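Local coordinates for protein dehydroascorbate reductase (Chlamydomonas reinhardtii, PDB 5XFT) that probably reduces dehydroascorbate to ascorbate at the expense of glutathione, as a member of the glutathione S-transferase superfamily, at residues K161-V166 and V200-E205. Residues are numbered along the deposited sequence; the frame is centred on the assembly and turned at random.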
loop_
_atom_site.group_PDB
_atom_site.type_symbol
_atom_site.label_atom_id
_atom_site.label_comp_id
_atom_site.label_asym_id
_atom_site.label_seq_id
_atom_site.Cartn_x
_atom_site.Cartn_y
_atom_site.Cartn_z
ATOM N N LYS A 161 -0.891 3.932 -0.248
ATOM C CA LYS A 161 -1.959 4.905 -0.028
ATOM C C LYS A 161 -1.658 6.227 -0.727
ATOM O O LYS A 161 -2.546 6.829 -1.339
ATOM C CB LYS A 161 -2.176 5.121 1.466
ATOM C CG LYS A 161 -2.416 3.841 2.230
ATOM C CD LYS A 161 -2.727 4.101 3.692
ATOM C CE LYS A 161 -2.792 2.795 4.470
ATOM N NZ LYS A 161 -3.170 3.004 5.900
ATOM N N LEU A 162 -0.407 6.687 -0.664
ATOM C CA LEU A 162 -0.045 7.924 -1.346
ATOM C C LEU A 162 -0.144 7.765 -2.859
ATOM O O LEU A 162 -0.572 8.692 -3.561
ATOM C CB LEU A 162 1.365 8.349 -0.933
ATOM C CG LEU A 162 1.922 9.633 -1.539
ATOM C CD1 LEU A 162 1.172 10.843 -1.021
ATOM C CD2 LEU A 162 3.406 9.747 -1.239
ATOM N N TYR A 163 0.260 6.601 -3.372
ATOM C CA TYR A 163 0.124 6.296 -4.794
ATOM C C TYR A 163 -1.324 6.457 -5.244
ATOM O O TYR A 163 -1.624 7.196 -6.198
ATOM C CB TYR A 163 0.614 4.868 -5.037
ATOM C CG TYR A 163 0.872 4.480 -6.478
ATOM C CD1 TYR A 163 1.090 5.437 -7.460
ATOM C CD2 TYR A 163 0.883 3.144 -6.851
ATOM C CE1 TYR A 163 1.327 5.065 -8.767
ATOM C CE2 TYR A 163 1.117 2.766 -8.148
ATOM C CZ TYR A 163 1.336 3.725 -9.106
ATOM O OH TYR A 163 1.567 3.332 -10.404
ATOM N N HIS A 164 -2.237 5.776 -4.545
ATOM C CA HIS A 164 -3.659 5.918 -4.832
ATOM C C HIS A 164 -4.106 7.369 -4.727
ATOM O O HIS A 164 -4.902 7.840 -5.547
ATOM C CB HIS A 164 -4.474 5.045 -3.882
ATOM C CG HIS A 164 -4.524 3.606 -4.278
ATOM N ND1 HIS A 164 -5.700 2.971 -4.618
ATOM C CD2 HIS A 164 -3.547 2.676 -4.390
ATOM C CE1 HIS A 164 -5.445 1.711 -4.921
ATOM N NE2 HIS A 164 -4.146 1.506 -4.791
ATOM N N ALA A 165 -3.598 8.096 -3.729
ATOM C CA ALA A 165 -4.048 9.467 -3.508
ATOM C C ALA A 165 -3.696 10.357 -4.694
ATOM O O ALA A 165 -4.568 11.020 -5.267
ATOM C CB ALA A 165 -3.452 10.021 -2.212
ATOM N N VAL A 166 -2.422 10.374 -5.093
ATOM C CA VAL A 166 -2.030 11.282 -6.166
ATOM C C VAL A 166 -2.667 10.862 -7.488
ATOM O O VAL A 166 -3.221 11.700 -8.214
ATOM C CB VAL A 166 -0.492 11.405 -6.263
ATOM C CG1 VAL A 166 0.085 11.900 -4.945
ATOM C CG2 VAL A 166 0.162 10.093 -6.657
ATOM N N VAL A 200 6.225 -4.800 -8.215
ATOM C CA VAL A 200 4.825 -4.992 -7.857
ATOM C C VAL A 200 4.021 -3.732 -8.146
ATOM O O VAL A 200 3.024 -3.456 -7.474
ATOM C CB VAL A 200 4.704 -5.415 -6.380
ATOM C CG1 VAL A 200 5.287 -6.812 -6.183
ATOM C CG2 VAL A 200 5.426 -4.420 -5.473
ATOM N N ASP A 201 4.438 -2.966 -9.153
ATOM C CA ASP A 201 3.691 -1.787 -9.588
ATOM C C ASP A 201 2.558 -2.232 -10.505
ATOM O O ASP A 201 2.802 -2.722 -11.613
ATOM C CB ASP A 201 4.614 -0.796 -10.296
ATOM C CG ASP A 201 3.957 0.562 -10.535
ATOM O OD1 ASP A 201 2.709 0.650 -10.523
ATOM O OD2 ASP A 201 4.696 1.548 -10.746
ATOM N N TYR A 202 1.314 -2.058 -10.049
ATOM C CA TYR A 202 0.156 -2.437 -10.852
ATOM C C TYR A 202 -0.242 -1.367 -11.865
ATOM O O TYR A 202 -0.954 -1.683 -12.825
ATOM C CB TYR A 202 -1.034 -2.767 -9.943
ATOM C CG TYR A 202 -1.096 -1.939 -8.680
ATOM C CD1 TYR A 202 -1.665 -0.671 -8.686
ATOM C CD2 TYR A 202 -0.585 -2.423 -7.481
ATOM C CE1 TYR A 202 -1.725 0.093 -7.530
ATOM C CE2 TYR A 202 -0.644 -1.670 -6.322
ATOM C CZ TYR A 202 -1.214 -0.410 -6.354
ATOM O OH TYR A 202 -1.274 0.353 -5.209
ATOM N N GLY A 203 0.184 -0.121 -11.681
ATOM C CA GLY A 203 -0.059 0.906 -12.674
ATOM C C GLY A 203 -1.256 1.785 -12.337
ATOM O O GLY A 203 -2.104 1.454 -11.504
ATOM N N THR A 204 -1.333 2.931 -13.029
ATOM C CA THR A 204 -2.322 3.947 -12.675
ATOM C C THR A 204 -3.717 3.592 -13.172
ATOM O O THR A 204 -4.708 3.952 -12.523
ATOM C CB THR A 204 -1.912 5.319 -13.216
ATOM O OG1 THR A 204 -2.054 5.346 -14.641
ATOM C CG2 THR A 204 -0.466 5.637 -12.844
ATOM N N GLU A 205 -3.831 2.894 -14.303
ATOM C CA GLU A 205 -5.158 2.507 -14.768
ATOM C C GLU A 205 -5.784 1.500 -13.827
ATOM O O GLU A 205 -7.000 1.504 -13.636
ATOM C CB GLU A 205 -5.121 1.923 -16.182
ATOM C CG GLU A 205 -4.214 2.626 -17.181
ATOM C CD GLU A 205 -2.733 2.400 -16.901
ATOM O OE1 GLU A 205 -2.041 3.396 -16.627
ATOM O OE2 GLU A 205 -2.269 1.239 -16.958
#
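Tyr163 and Tyr202 lie alongside each other, pointing opposite ways, the first reaching from helix 153-173 toward the loop ahead of helix 204-212, the second extending from that loop until its hydroxyl meets the helix. Their ring planes lie 35° apart and the centroids 5.7 Å, an oblique pairing in which Tyr163 CE2 meets Tyr202 CE1 at 4.0 Å. Each hydroxyl therefore ends at the other's segment. With CG anti to the backbone N (chi1 -166°), the Tyr163 side chain leaves the helix on the loop side, and OH donates to Asp201 OD1 at 2.9 Å. The phenol crosses Asp201 at about a right angle, its ring plane turned 78° from the carboxylate, and the bond uses the syn lone pair of OD1. On the anti side, somewhat out of the carboxylate plane, the same oxygen accepts from Gly203 N at 2.9 Å, closing an Asx turn; OD1 is thus gripped by two donors, one from each segment. Gly203 is the N-cap residue of helix 204-212; at its backbone angles (a positive phi) a CB would press on the carbonyl O of Tyr202, which suits glycine. Thr204 CG2 also approaches Tyr163 OH, at 3.9 Å. Tyr202 OH lies in the plane of the His164 imidazole, at its edge, and takes a weak, bent hydrogen bond from NE2 at 3.1 Å. Stronger polar partners lie beyond the pair: Tyr202 OH bonds to His25 ND1 on helix 22-33, while His164 ND1 bonds to Trp211 NE1. Tyr163, His164 and Tyr202 form an aromatic cluster joining helix 153-173 to the last helix, 204-212, within the helical C-terminal domain. Through His25 it also reaches the thioredoxin-like N-terminal domain, at the domain interface characteristic of the glutathione S-transferase fold.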